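Local coordinates for protein beta-glucuronidase (Dictyoglomus thermophilum, PDB 6XXW) that probably hydrolyses beta-D-glucuronides to release glucuronic acid, as a retaining-type member of glycoside hydrolase family 2, at residues L368-R373 and E380-G385; A418-G423 and E448-S453; E389-I394 and E425-R430; A99-V104 and W147-P152. All coordinates share one frame; numbering follows the deposited sequence.

Contact 1 (L368-R373 and E380-G385)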
loop_
_atom_site.group_PDB
_atom_site.type_symbol
_atom_site.label_atom_id
_atom_site.label_comp_id
_atom_site.label_asym_id
_atom_site.label_seq_id
_atom_site.Cartn_x
_atom_site.Cartn_y
_atom_site.Cartn_z
ATOM N N LEU A 368 -7.220 30.790 -13.622
ATOM C CA LEU A 368 -8.071 31.924 -13.976
ATOM C C LEU A 368 -9.530 31.472 -14.038
ATOM O O LEU A 368 -10.231 31.597 -15.041
ATOM C CB LEU A 368 -7.617 32.540 -15.295
ATOM C CG LEU A 368 -6.396 33.464 -15.244
ATOM C CD1 LEU A 368 -5.125 32.689 -14.984
ATOM C CD2 LEU A 368 -6.280 34.252 -16.557
ATOM N N ASN A 369 -9.983 30.938 -12.909
ATOM C CA ASN A 369 -11.291 30.306 -12.862
ATOM C C ASN A 369 -11.659 30.057 -11.413
ATOM O O ASN A 369 -10.879 29.463 -10.661
ATOM C CB ASN A 369 -11.277 28.992 -13.655
ATOM C CG ASN A 369 -12.638 28.620 -14.207
ATOM O OD1 ASN A 369 -12.736 28.047 -15.294
ATOM N ND2 ASN A 369 -13.685 28.912 -13.456
ATOM N N LEU A 370 -12.817 30.544 -11.012
ATOM C CA LEU A 370 -13.401 30.250 -9.707
ATOM C C LEU A 370 -14.593 29.362 -10.016
ATOM O O LEU A 370 -15.653 29.855 -10.408
ATOM C CB LEU A 370 -13.809 31.520 -8.969
ATOM C CG LEU A 370 -12.718 32.586 -8.985
ATOM C CD1 LEU A 370 -13.254 33.910 -8.492
ATOM C CD2 LEU A 370 -11.583 32.121 -8.129
ATOM N N TRP A 371 -14.393 28.054 -9.889
ATOM C CA TRP A 371 -15.363 27.056 -10.326
ATOM C C TRP A 371 -16.767 27.381 -9.827
ATOM O O TRP A 371 -17.296 26.697 -8.945
ATOM C CB TRP A 371 -14.913 25.681 -9.849
ATOM C CG TRP A 371 -13.429 25.488 -9.958
ATOM C CD1 TRP A 371 -12.522 25.468 -8.934
ATOM C CD2 TRP A 371 -12.677 25.283 -11.162
ATOM N NE1 TRP A 371 -11.255 25.258 -9.427
ATOM C CE2 TRP A 371 -11.323 25.141 -10.791
ATOM C CE3 TRP A 371 -13.016 25.203 -12.517
ATOM C CZ2 TRP A 371 -10.311 24.922 -11.728
ATOM C CZ3 TRP A 371 -12.003 24.986 -13.449
ATOM C CH2 TRP A 371 -10.671 24.852 -13.049
ATOM N N ASN A 372 -17.373 28.410 -10.428
ATOM C CA ASN A 372 -18.559 29.089 -9.921
ATOM C C ASN A 372 -18.864 30.284 -10.821
ATOM O O ASN A 372 -18.077 31.236 -10.879
ATOM C CB ASN A 372 -18.334 29.546 -8.476
ATOM C CG ASN A 372 -19.609 30.021 -7.801
ATOM O OD1 ASN A 372 -20.380 30.793 -8.369
ATOM N ND2 ASN A 372 -19.833 29.558 -6.576
ATOM N N ARG A 373 -19.999 30.253 -11.521
ATOM C CA ARG A 373 -20.328 31.309 -12.474
ATOM C C ARG A 373 -20.829 32.586 -11.807
ATOM O O ARG A 373 -21.052 33.581 -12.505
ATOM C CB ARG A 373 -21.365 30.805 -13.485
ATOM N N GLU A 380 -12.581 43.869 -12.892
ATOM C CA GLU A 380 -11.822 44.727 -11.999
ATOM C C GLU A 380 -11.700 44.052 -10.641
ATOM O O GLU A 380 -12.680 43.542 -10.101
ATOM C CB GLU A 380 -12.514 46.086 -11.864
ATOM C CG GLU A 380 -12.470 46.924 -13.128
ATOM C CD GLU A 380 -13.518 46.486 -14.147
ATOM O OE1 GLU A 380 -14.429 45.712 -13.775
ATOM O OE2 GLU A 380 -13.439 46.922 -15.314
ATOM N N GLY A 381 -10.486 44.021 -10.103
ATOM C CA GLY A 381 -10.222 43.353 -8.856
ATOM C C GLY A 381 -9.543 42.010 -9.015
ATOM O O GLY A 381 -8.813 41.581 -8.111
ATOM N N ARG A 382 -9.753 41.341 -10.149
ATOM C CA ARG A 382 -9.079 40.070 -10.389
ATOM C C ARG A 382 -8.231 40.141 -11.653
ATOM O O ARG A 382 -7.240 40.876 -11.693
ATOM C CB ARG A 382 -10.117 38.948 -10.439
ATOM C CG ARG A 382 -10.748 38.731 -9.068
ATOM C CD ARG A 382 -11.740 37.592 -9.030
ATOM N NE ARG A 382 -12.227 37.366 -7.670
ATOM C CZ ARG A 382 -13.481 37.055 -7.358
ATOM N NH1 ARG A 382 -14.399 36.929 -8.313
ATOM N NH2 ARG A 382 -13.819 36.869 -6.088
ATOM N N VAL A 383 -8.594 39.391 -12.689
ATOM C CA VAL A 383 -7.837 39.395 -13.939
ATOM C C VAL A 383 -8.213 40.648 -14.730
ATOM O O VAL A 383 -9.342 40.767 -15.220
ATOM C CB VAL A 383 -8.094 38.125 -14.755
ATOM C CG1 VAL A 383 -7.373 38.196 -16.089
ATOM C CG2 VAL A 383 -7.664 36.883 -13.953
ATOM N N ASP A 384 -7.265 41.570 -14.868
ATOM C CA ASP A 384 -7.525 42.885 -15.456
ATOM C C ASP A 384 -6.371 43.268 -16.382
ATOM O O ASP A 384 -5.580 42.425 -16.818
ATOM C CB ASP A 384 -7.752 43.923 -14.346
ATOM C CG ASP A 384 -6.529 44.120 -13.454
ATOM O OD1 ASP A 384 -5.454 43.530 -13.725
ATOM O OD2 ASP A 384 -6.648 44.872 -12.471
ATOM N N GLY A 385 -6.254 44.571 -16.663
ATOM C CA GLY A 385 -5.202 45.057 -17.549
ATOM C C GLY A 385 -3.793 44.801 -17.035
ATOM O O GLY A 385 -2.867 44.579 -17.826
#
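The guanidinium of Arg-382, where it meets Leu-370, is held at two nitrogens: NH1 bonds to the backbone O of Lys-376, and NH2 forms a salt bridge with Glu-375. Both partners belong to the link between the two segments, so the group is fixed in position while its flat side takes up an apolar neighbour. Leu-370 CD1 lies over one face, about 3.2 Å above the plane and displaced toward NH1. An arginine suits this place because its edge can satisfy polar groups while its face still accepts a methyl. The two side chains approach from opposite directions, and Arg-382 spans the gap by running straight from CG to NE (chi2 -177°, chi3 175°).

Beside this pair the contact turns purely apolar. Leu-368 and Val-383 cross at about a right angle, with Leu-368 CG 3.9 Å from Val-383 CG2. The leucine's CD2 leans on both valine methyls, at 4.0 Å from CG2 and 4.1 Å from CG1. Branched aliphatic side chains suit this buried spot. Just beyond Val-383, Asp-384 OD1 caps helix 385-402 by accepting from Thr-387 N. The contact thus draws together two parts of one long loop between strand 358-362 and helix 385-402, a beta-to-alpha connection of the kind that surrounds the active-site mouth in TIM-barrel glycosidases.

Contact 2 (A418-G423 and E448-S453)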
loop_
_atom_site.group_PDB
_atom_site.type_symbol
_atom_site.label_atom_id
_atom_site.label_comp_id
_atom_site.label_asym_id
_atom_site.label_seq_id
_atom_site.Cartn_x
_atom_site.Cartn_y
_atom_site.Cartn_z
ATOM N N ALA A 418 -11.710 30.886 -17.397
ATOM C CA ALA A 418 -13.165 31.097 -17.456
ATOM C C ALA A 418 -13.537 31.785 -18.773
ATOM O O ALA A 418 -13.981 32.935 -18.822
ATOM C CB ALA A 418 -13.644 31.893 -16.249
ATOM N N THR A 419 -13.360 31.028 -19.863
ATOM C CA THR A 419 -13.487 31.534 -21.223
ATOM C C THR A 419 -14.935 31.777 -21.634
ATOM O O THR A 419 -15.169 32.279 -22.738
ATOM C CB THR A 419 -12.842 30.551 -22.206
ATOM O OG1 THR A 419 -13.398 29.246 -21.990
ATOM C CG2 THR A 419 -11.299 30.500 -22.034
ATOM N N TYR A 420 -15.905 31.419 -20.793
ATOM C CA TYR A 420 -17.303 31.740 -21.059
ATOM C C TYR A 420 -17.637 33.193 -20.716
ATOM O O TYR A 420 -18.678 33.701 -21.144
ATOM C CB TYR A 420 -18.204 30.769 -20.276
ATOM C CG TYR A 420 -17.853 30.714 -18.806
ATOM C CD1 TYR A 420 -18.322 31.685 -17.930
ATOM C CD2 TYR A 420 -17.018 29.720 -18.298
ATOM C CE1 TYR A 420 -17.983 31.663 -16.587
ATOM C CE2 TYR A 420 -16.672 29.692 -16.951
ATOM C CZ TYR A 420 -17.166 30.667 -16.104
ATOM O OH TYR A 420 -16.839 30.662 -14.768
ATOM N N GLU A 421 -16.778 33.873 -19.962
ATOM C CA GLU A 421 -17.034 35.262 -19.595
ATOM C C GLU A 421 -16.792 36.208 -20.772
ATOM O O GLU A 421 -15.851 36.033 -21.551
ATOM C CB GLU A 421 -16.145 35.679 -18.419
ATOM C CG GLU A 421 -16.305 34.839 -17.164
ATOM C CD GLU A 421 -15.557 35.430 -15.974
ATOM O OE1 GLU A 421 -14.999 36.533 -16.109
ATOM O OE2 GLU A 421 -15.522 34.789 -14.906
ATOM N N ASP A 422 -17.637 37.240 -20.873
ATOM C CA ASP A 422 -17.447 38.291 -21.878
ATOM C C ASP A 422 -16.043 38.882 -21.825
ATOM O O ASP A 422 -15.405 39.093 -22.862
ATOM C CB ASP A 422 -18.477 39.403 -21.675
ATOM C CG ASP A 422 -19.851 39.034 -22.203
ATOM O OD1 ASP A 422 -20.452 39.857 -22.925
ATOM O OD2 ASP A 422 -20.333 37.922 -21.891
ATOM N N GLY A 423 -15.561 39.191 -20.617
ATOM C CA GLY A 423 -14.234 39.763 -20.444
ATOM C C GLY A 423 -13.091 38.868 -20.898
ATOM O O GLY A 423 -12.002 39.373 -21.196
ATOM N N GLU A 448 -9.077 23.991 -22.793
ATOM C CA GLU A 448 -10.416 24.367 -22.360
ATOM C C GLU A 448 -11.034 23.279 -21.496
ATOM O O GLU A 448 -10.898 22.095 -21.800
ATOM C CB GLU A 448 -11.341 24.585 -23.562
ATOM C CG GLU A 448 -10.943 25.724 -24.476
ATOM C CD GLU A 448 -11.654 27.031 -24.124
ATOM O OE1 GLU A 448 -12.010 27.227 -22.934
ATOM O OE2 GLU A 448 -11.849 27.869 -25.044
ATOM N N ASN A 449 -11.759 23.686 -20.451
ATOM C CA ASN A 449 -12.752 22.801 -19.853
ATOM C C ASN A 449 -14.153 23.397 -19.907
ATOM O O ASN A 449 -15.110 22.716 -19.526
ATOM C CB ASN A 449 -12.366 22.418 -18.411
ATOM C CG ASN A 449 -12.442 23.580 -17.436
ATOM O OD1 ASN A 449 -12.534 24.741 -17.832
ATOM N ND2 ASN A 449 -12.384 23.263 -16.142
ATOM N N THR A 450 -14.291 24.637 -20.381
ATOM C CA THR A 450 -15.583 25.234 -20.717
ATOM C C THR A 450 -16.338 24.351 -21.710
ATOM O O THR A 450 -15.742 23.578 -22.466
ATOM C CB THR A 450 -15.355 26.639 -21.323
ATOM O OG1 THR A 450 -14.625 27.457 -20.400
ATOM C CG2 THR A 450 -16.664 27.373 -21.664
ATOM N N LYS A 451 -17.664 24.470 -21.698
ATOM C CA LYS A 451 -18.495 23.823 -22.704
ATOM C C LYS A 451 -18.228 24.421 -24.084
ATOM O O LYS A 451 -17.948 25.615 -24.222
ATOM C CB LYS A 451 -19.975 23.960 -22.320
ATOM C CG LYS A 451 -20.956 23.708 -23.451
ATOM C CD LYS A 451 -21.557 22.312 -23.387
ATOM C CE LYS A 451 -22.320 22.012 -24.665
ATOM N NZ LYS A 451 -21.792 22.829 -25.801
ATOM N N ALA A 452 -18.304 23.569 -25.114
ATOM C CA ALA A 452 -17.979 24.001 -26.477
ATOM C C ALA A 452 -18.777 25.232 -26.900
ATOM O O ALA A 452 -18.225 26.187 -27.464
ATOM C CB ALA A 452 -18.229 22.854 -27.456
ATOM N N SER A 453 -20.084 25.227 -26.631
ATOM C CA SER A 453 -20.934 26.323 -27.069
ATOM C C SER A 453 -20.780 27.566 -26.208
ATOM O O SER A 453 -21.321 28.617 -26.572
ATOM C CB SER A 453 -22.401 25.877 -27.078
ATOM O OG SER A 453 -22.844 25.570 -25.769
#
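A type I beta turn from Ala-418 to Glu-421, closed by Glu-421 N to Ala-418 O at 3.2 Å, brings the CA of Thr-419 to 6.7 Å from that of Thr-450. In the TIM barrel this joins the turn between strand 408-415 and helix 422-438 to the loop that runs from strand 444-448 to strand 463-467, both at C-terminal ends of barrel strands.

The hydroxyl of Thr-419 is the hub. Its OG1 donates to Glu-448 OE1 at 2.6 Å, and OE1 accepts through its syn lone pair, the one on the side of OE2. Thr-450 OG1 lies 2.7 Å from Thr-419 OG1, close enough for a second hydrogen bond, though its proton may go to another acceptor. A chi1 of 53° sets Thr-419 OG1 between the backbone N and the carbonyl carbon, turned toward Glu-448 and Thr-450. Glu-448 bends at chi2 (-94°), and its OE2 is bound by Thr-455 and Ser-458. Several hydroxyls thus surround a buried carboxylate, probably stabilising its negative charge. Threonine suits the site, offering a hydroxyl and a methyl from one carbon.

Thr-450 OG1 also binds a Tris molecule, probably from the crystallisation liquor, consistent with a place at the edge of a pocket. Tyr-420 packs against both branches of Thr-450: OG1 lies at the ring edge, 3.9 Å from Tyr-420 CD2, and CG2 is 4.0 Å from Tyr-420 CB.

Contact 3 (E389-I394 and E425-R430)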
loop_
_atom_site.group_PDB
_atom_site.type_symbol
_atom_site.label_atom_id
_atom_site.label_comp_id
_atom_site.label_asym_id
_atom_site.label_seq_id
_atom_site.Cartn_x
_atom_site.Cartn_y
_atom_site.Cartn_z
ATOM N N GLU A 389 -1.036 42.694 -19.080
ATOM C CA GLU A 389 0.313 43.196 -19.314
ATOM C C GLU A 389 1.367 42.156 -18.941
ATOM O O GLU A 389 2.324 41.930 -19.688
ATOM C CB GLU A 389 0.524 44.485 -18.519
ATOM C CG GLU A 389 1.713 45.309 -18.972
ATOM C CD GLU A 389 1.422 46.103 -20.235
ATOM O OE1 GLU A 389 0.303 45.966 -20.780
ATOM O OE2 GLU A 389 2.309 46.867 -20.679
ATOM N N HIS A 390 1.208 41.513 -17.778
ATOM C CA HIS A 390 2.150 40.473 -17.366
ATOM C C HIS A 390 2.106 39.283 -18.318
ATOM O O HIS A 390 3.151 38.748 -18.710
ATOM C CB HIS A 390 1.845 40.021 -15.934
ATOM C CG HIS A 390 2.747 38.927 -15.437
ATOM N ND1 HIS A 390 4.104 39.106 -15.269
ATOM C CD2 HIS A 390 2.485 37.653 -15.053
ATOM C CE1 HIS A 390 4.642 37.986 -14.814
ATOM N NE2 HIS A 390 3.682 37.087 -14.676
ATOM N N HIS A 391 0.900 38.855 -18.698
ATOM C CA HIS A 391 0.758 37.734 -19.622
ATOM C C HIS A 391 1.477 38.012 -20.941
ATOM O O HIS A 391 2.175 37.140 -21.479
ATOM C CB HIS A 391 -0.729 37.464 -19.841
ATOM C CG HIS A 391 -1.055 36.084 -20.333
ATOM N ND1 HIS A 391 -2.306 35.520 -20.163
ATOM C CD2 HIS A 391 -0.324 35.174 -21.021
ATOM C CE1 HIS A 391 -2.325 34.320 -20.716
ATOM N NE2 HIS A 391 -1.131 34.080 -21.231
ATOM N N LEU A 392 1.325 39.228 -21.474
ATOM C CA LEU A 392 1.991 39.577 -22.728
ATOM C C LEU A 392 3.506 39.585 -22.569
ATOM O O LEU A 392 4.233 39.138 -23.466
ATOM C CB LEU A 392 1.507 40.943 -23.225
ATOM C CG LEU A 392 0.022 41.038 -23.570
ATOM C CD1 LEU A 392 -0.413 42.507 -23.733
ATOM C CD2 LEU A 392 -0.344 40.203 -24.803
ATOM N N GLU A 393 4.006 40.115 -21.452
ATOM C CA GLU A 393 5.448 40.059 -21.215
ATOM C C GLU A 393 5.924 38.616 -21.087
ATOM O O GLU A 393 7.021 38.268 -21.551
ATOM C CB GLU A 393 5.810 40.874 -19.972
ATOM C CG GLU A 393 5.418 42.347 -20.108
ATOM C CD GLU A 393 5.923 43.227 -18.970
ATOM O OE1 GLU A 393 5.365 43.142 -17.856
ATOM O OE2 GLU A 393 6.862 44.020 -19.199
ATOM N N ILE A 394 5.108 37.759 -20.468
ATOM C CA ILE A 394 5.462 36.345 -20.332
ATOM C C ILE A 394 5.617 35.692 -21.702
ATOM O O ILE A 394 6.590 34.972 -21.960
ATOM C CB ILE A 394 4.413 35.606 -19.481
ATOM C CG1 ILE A 394 4.565 35.969 -18.000
ATOM C CG2 ILE A 394 4.502 34.083 -19.713
ATOM C CD1 ILE A 394 5.963 35.821 -17.473
ATOM N N GLU A 425 -12.958 37.263 -23.660
ATOM C CA GLU A 425 -12.763 37.338 -25.102
ATOM C C GLU A 425 -11.732 38.403 -25.457
ATOM O O GLU A 425 -10.771 38.130 -26.190
ATOM C CB GLU A 425 -14.093 37.600 -25.814
ATOM C CG GLU A 425 -13.936 37.677 -27.331
ATOM C CD GLU A 425 -15.232 37.418 -28.076
ATOM O OE1 GLU A 425 -16.302 37.434 -27.444
ATOM O OE2 GLU A 425 -15.182 37.198 -29.300
ATOM N N GLU A 426 -11.896 39.616 -24.931
ATOM C CA GLU A 426 -10.946 40.680 -25.251
ATOM C C GLU A 426 -9.571 40.366 -24.682
ATOM O O GLU A 426 -8.545 40.616 -25.334
ATOM C CB GLU A 426 -11.450 42.019 -24.708
ATOM N N TYR A 427 -9.536 39.828 -23.457
ATOM C CA TYR A 427 -8.269 39.428 -22.850
ATOM C C TYR A 427 -7.492 38.487 -23.767
ATOM O O TYR A 427 -6.327 38.745 -24.103
ATOM C CB TYR A 427 -8.531 38.786 -21.482
ATOM C CG TYR A 427 -7.286 38.340 -20.747
ATOM C CD1 TYR A 427 -6.688 37.121 -21.032
ATOM C CD2 TYR A 427 -6.718 39.130 -19.761
ATOM C CE1 TYR A 427 -5.564 36.706 -20.355
ATOM C CE2 TYR A 427 -5.593 38.725 -19.084
ATOM C CZ TYR A 427 -5.012 37.516 -19.388
ATOM O OH TYR A 427 -3.879 37.104 -18.712
ATOM N N PHE A 428 -8.128 37.402 -24.209
ATOM C CA PHE A 428 -7.366 36.384 -24.925
ATOM C C PHE A 428 -7.145 36.747 -26.391
ATOM O O PHE A 428 -6.132 36.345 -26.973
ATOM C CB PHE A 428 -8.057 35.030 -24.776
ATOM C CG PHE A 428 -7.692 34.327 -23.494
ATOM C CD1 PHE A 428 -6.387 33.898 -23.281
ATOM C CD2 PHE A 428 -8.634 34.144 -22.487
ATOM C CE1 PHE A 428 -6.030 33.262 -22.092
ATOM C CE2 PHE A 428 -8.287 33.517 -21.292
ATOM C CZ PHE A 428 -6.977 33.076 -21.101
ATOM N N ARG A 429 -8.057 37.507 -27.004
ATOM C CA ARG A 429 -7.758 38.049 -28.326
ATOM C C ARG A 429 -6.409 38.761 -28.330
ATOM O O ARG A 429 -5.601 38.574 -29.245
ATOM C CB ARG A 429 -8.866 39.005 -28.772
ATOM C CG ARG A 429 -10.051 38.308 -29.443
ATOM C CD ARG A 429 -11.266 39.235 -29.536
ATOM N NE ARG A 429 -10.956 40.419 -30.332
ATOM C CZ ARG A 429 -11.408 40.637 -31.564
ATOM N NH1 ARG A 429 -12.205 39.753 -32.148
ATOM N NH2 ARG A 429 -11.055 41.742 -32.214
ATOM N N ARG A 430 -6.142 39.574 -27.304
ATOM C CA ARG A 430 -4.876 40.301 -27.257
ATOM C C ARG A 430 -3.701 39.361 -27.013
ATOM O O ARG A 430 -2.628 39.532 -27.603
ATOM C CB ARG A 430 -4.925 41.376 -26.171
ATOM C CG ARG A 430 -6.005 42.437 -26.396
ATOM C CD ARG A 430 -5.565 43.796 -25.847
ATOM N NE ARG A 430 -4.116 43.973 -25.909
ATOM C CZ ARG A 430 -3.439 44.289 -27.013
ATOM N NH1 ARG A 430 -4.079 44.471 -28.164
ATOM N NH2 ARG A 430 -2.118 44.424 -26.965
#
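His-391 ND1 and Tyr-427 OH share a hydrogen bond of 2.7 Å, bent only moderately at 157°, with the hydroxyl in the plane of the imidazole at its edge. The rings meet rim to rim rather than stacking, their planes inclined at 53°. Each side chain leaves its helix with CG anti to the backbone N, which carries the rings into the gap between the helices. Phe-428 joins from the same helix as Tyr-427, its CE1 4.1 Å from His-391 CE1.

A second patch lies nearer the surface. Leu-392 CD2 packs 3.7 Å from the backbone O of Arg-430, and its CD1 reaches the edge of that arginine's guanidinium, 4.1 Å from NH2.

Farther out, Phe-378 meets the Tyr-427 ring edge to face, while Phe-428 rests on Val-413 and Ala-414 of strand 408-415. Helices 385-402 and 422-438 are successive outer helices of the TIM barrel; their segments run nearly parallel, at 23° and 10.7 Å apart. At that spacing the histidine and tyrosine are long enough to meet midway. His-391 NE2 makes a weak hydrogen bond to Val-413 O, so both imidazole nitrogens have partners, and the ND1-hydroxyl pair adds a directional bond to an interface whose other contacts are van der Waals packing.

Contact 4 (A99-V104 and W147-P152)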
loop_
_atom_site.group_PDB
_atom_site.type_symbol
_atom_site.label_atom_id
_atom_site.label_comp_id
_atom_site.label_asym_id
_atom_site.label_seq_id
_atom_site.Cartn_x
_atom_site.Cartn_y
_atom_site.Cartn_z
ATOM N N ALA A 99 10.178 31.129 -7.763
ATOM C CA ALA A 99 8.731 31.340 -7.694
ATOM C C ALA A 99 8.370 32.141 -6.443
ATOM O O ALA A 99 8.576 31.654 -5.328
ATOM C CB ALA A 99 8.004 29.990 -7.687
ATOM N N HIS A 100 7.797 33.343 -6.605
ATOM C CA HIS A 100 7.317 33.924 -7.856
ATOM C C HIS A 100 7.887 35.324 -8.141
ATOM O O HIS A 100 8.013 35.710 -9.302
ATOM C CB HIS A 100 5.776 34.015 -7.840
ATOM C CG HIS A 100 5.107 32.696 -7.603
ATOM N ND1 HIS A 100 4.935 31.761 -8.599
ATOM C CD2 HIS A 100 4.606 32.142 -6.474
ATOM C CE1 HIS A 100 4.348 30.687 -8.096
ATOM N NE2 HIS A 100 4.143 30.891 -6.806
ATOM N N PHE A 101 8.174 36.094 -7.091
ATOM C CA PHE A 101 8.858 37.384 -7.196
ATOM C C PHE A 101 10.259 37.248 -6.613
ATOM O O PHE A 101 10.445 36.591 -5.582
ATOM C CB PHE A 101 8.112 38.489 -6.437
ATOM C CG PHE A 101 6.661 38.619 -6.798
ATOM C CD1 PHE A 101 6.246 39.557 -7.729
ATOM C CD2 PHE A 101 5.700 37.830 -6.178
ATOM C CE1 PHE A 101 4.901 39.691 -8.050
ATOM C CE2 PHE A 101 4.362 37.962 -6.497
ATOM C CZ PHE A 101 3.960 38.886 -7.432
ATOM N N SER A 102 11.251 37.869 -7.256
ATOM C CA SER A 102 12.631 37.679 -6.823
ATOM C C SER A 102 13.434 38.968 -6.969
ATOM O O SER A 102 13.176 39.788 -7.852
ATOM C CB SER A 102 13.308 36.556 -7.617
ATOM O OG SER A 102 14.596 36.259 -7.076
ATOM N N GLU A 103 14.416 39.129 -6.082
ATOM C CA GLU A 103 15.405 40.202 -6.134
ATOM C C GLU A 103 16.787 39.605 -5.900
ATOM O O GLU A 103 16.960 38.786 -4.995
ATOM C CB GLU A 103 15.113 41.275 -5.082
ATOM C CG GLU A 103 13.834 42.079 -5.349
ATOM C CD GLU A 103 13.355 42.845 -4.116
ATOM O OE1 GLU A 103 12.306 43.510 -4.205
ATOM O OE2 GLU A 103 14.023 42.781 -3.059
ATOM N N VAL A 104 17.771 40.023 -6.701
ATOM C CA VAL A 104 19.120 39.459 -6.662
ATOM C C VAL A 104 20.106 40.542 -6.237
ATOM O O VAL A 104 20.178 41.606 -6.866
ATOM C CB VAL A 104 19.536 38.865 -8.016
ATOM C CG1 VAL A 104 20.935 38.274 -7.912
ATOM C CG2 VAL A 104 18.560 37.805 -8.460
ATOM N N TRP A 147 -3.410 38.855 -7.946
ATOM C CA TRP A 147 -4.188 38.658 -9.160
ATOM C C TRP A 147 -3.496 39.166 -10.416
ATOM O O TRP A 147 -4.019 38.940 -11.512
ATOM C CB TRP A 147 -5.576 39.310 -9.033
ATOM C CG TRP A 147 -6.526 38.394 -8.337
ATOM C CD1 TRP A 147 -6.957 38.494 -7.047
ATOM C CD2 TRP A 147 -7.127 37.210 -8.873
ATOM N NE1 TRP A 147 -7.802 37.452 -6.750
ATOM C CE2 TRP A 147 -7.919 36.647 -7.852
ATOM C CE3 TRP A 147 -7.083 36.579 -10.121
ATOM C CZ2 TRP A 147 -8.662 35.484 -8.038
ATOM C CZ3 TRP A 147 -7.817 35.417 -10.305
ATOM C CH2 TRP A 147 -8.596 34.883 -9.268
ATOM N N ASP A 148 -2.343 39.833 -10.318
ATOM C CA ASP A 148 -1.651 40.248 -11.535
ATOM C C ASP A 148 -0.317 39.536 -11.738
ATOM O O ASP A 148 0.508 40.002 -12.524
ATOM C CB ASP A 148 -1.448 41.761 -11.584
ATOM C CG ASP A 148 -0.912 42.320 -10.306
ATOM O OD1 ASP A 148 -0.208 41.589 -9.580
ATOM O OD2 ASP A 148 -1.207 43.501 -10.026
ATOM N N VAL A 149 -0.090 38.421 -11.061
ATOM C CA VAL A 149 0.980 37.504 -11.436
ATOM C C VAL A 149 0.310 36.237 -11.946
ATOM O O VAL A 149 -0.849 35.956 -11.629
ATOM C CB VAL A 149 1.947 37.200 -10.270
ATOM C CG1 VAL A 149 1.345 36.154 -9.342
ATOM C CG2 VAL A 149 3.327 36.746 -10.796
ATOM N N LEU A 150 1.042 35.470 -12.759
ATOM C CA LEU A 150 0.555 34.200 -13.281
ATOM C C LEU A 150 1.433 33.068 -12.763
ATOM O O LEU A 150 2.658 33.109 -12.940
ATOM C CB LEU A 150 0.551 34.178 -14.818
ATOM C CG LEU A 150 -0.426 35.147 -15.499
ATOM C CD1 LEU A 150 -0.150 35.196 -16.984
ATOM C CD2 LEU A 150 -1.880 34.734 -15.243
ATOM N N PRO A 151 0.858 32.038 -12.136
ATOM C CA PRO A 151 -0.578 31.901 -11.878
ATOM C C PRO A 151 -1.045 32.768 -10.709
ATOM O O PRO A 151 -0.271 33.015 -9.785
ATOM C CB PRO A 151 -0.728 30.416 -11.535
ATOM C CG PRO A 151 0.559 30.078 -10.872
ATOM C CD PRO A 151 1.624 30.893 -11.612
ATOM N N PRO A 152 -2.293 33.216 -10.761
ATOM C CA PRO A 152 -2.796 34.154 -9.754
ATOM C C PRO A 152 -3.297 33.486 -8.476
ATOM O O PRO A 152 -3.583 32.290 -8.412
ATOM C CB PRO A 152 -3.956 34.839 -10.482
ATOM C CG PRO A 152 -4.516 33.733 -11.348
ATOM C CD PRO A 152 -3.271 32.996 -11.846
HETATM O O HOH W 1 4.781 32.935 -11.190
#
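Both partners of one pair follow a cis peptide bond: His-100, where this is rare because the residue is no proline, and Pro-151, whose CD lies 4.5 Å from His-100 CE1. The setting is the beta sandwich of the family 2 sugar-binding domain. His-100 and Phe-101 form a classic beta bulge opposite Asp-142 at the start of strand 101-106, and the loop 147-152, after strand 134-142, folds against it.

A water completes the polar side of the contact. It lies 2.8 Å from His-100 ND1 and donates to Leu-150 O, also at 2.8 Å, the carbonyl of the cis bond that precedes Pro-151. At the other end of the imidazole NE2 bonds to Asn-178 OD1, its strongest partner, so both ring nitrogens are engaged and the rotation of the ring is settled. Histidine suits the place by offering polar atoms on two sides of a flat group.

Next to it the contact becomes apolar. Phe-101 and Val-149 come from opposite directions, and Val-149 turns CG2 anti to its N (CG1 at chi1 80°) so that CG2 points toward the end of the phenyl. Lys-115 of strand 109-115 borders both. The phenyl meets the valine with CZ, 3.9 Å from Val-149 CB and 4.0 Å from CG2.

In the fold
All four contacts are mainly buried; contact 3 alone includes an exposed touching residue, Arg-430. Contacts 1 to 3 belong to the TIM barrel and contact 4 to the sugar-binding domain. Contact 2 lies in the turn that leads into helix 422-438 and contact 3 along its body. Contacts 1 and 2 meet where Leu-368 O probably bonds to Ala-418 N, while Val-383 of contact 1 packs on Tyr-427 of contact 3. Loop 147-152 crosses the domain boundary: Leu-150 lies against Leu-368, His-390 and His-391. Chemistry follows location: hydroxyls and a carboxylate near the bound Tris, a histidine-tyrosine hydrogen bond between helices, aliphatic packing beside an arginine face in contact 1, phenyl-valine packing with a water bridge in contact 4.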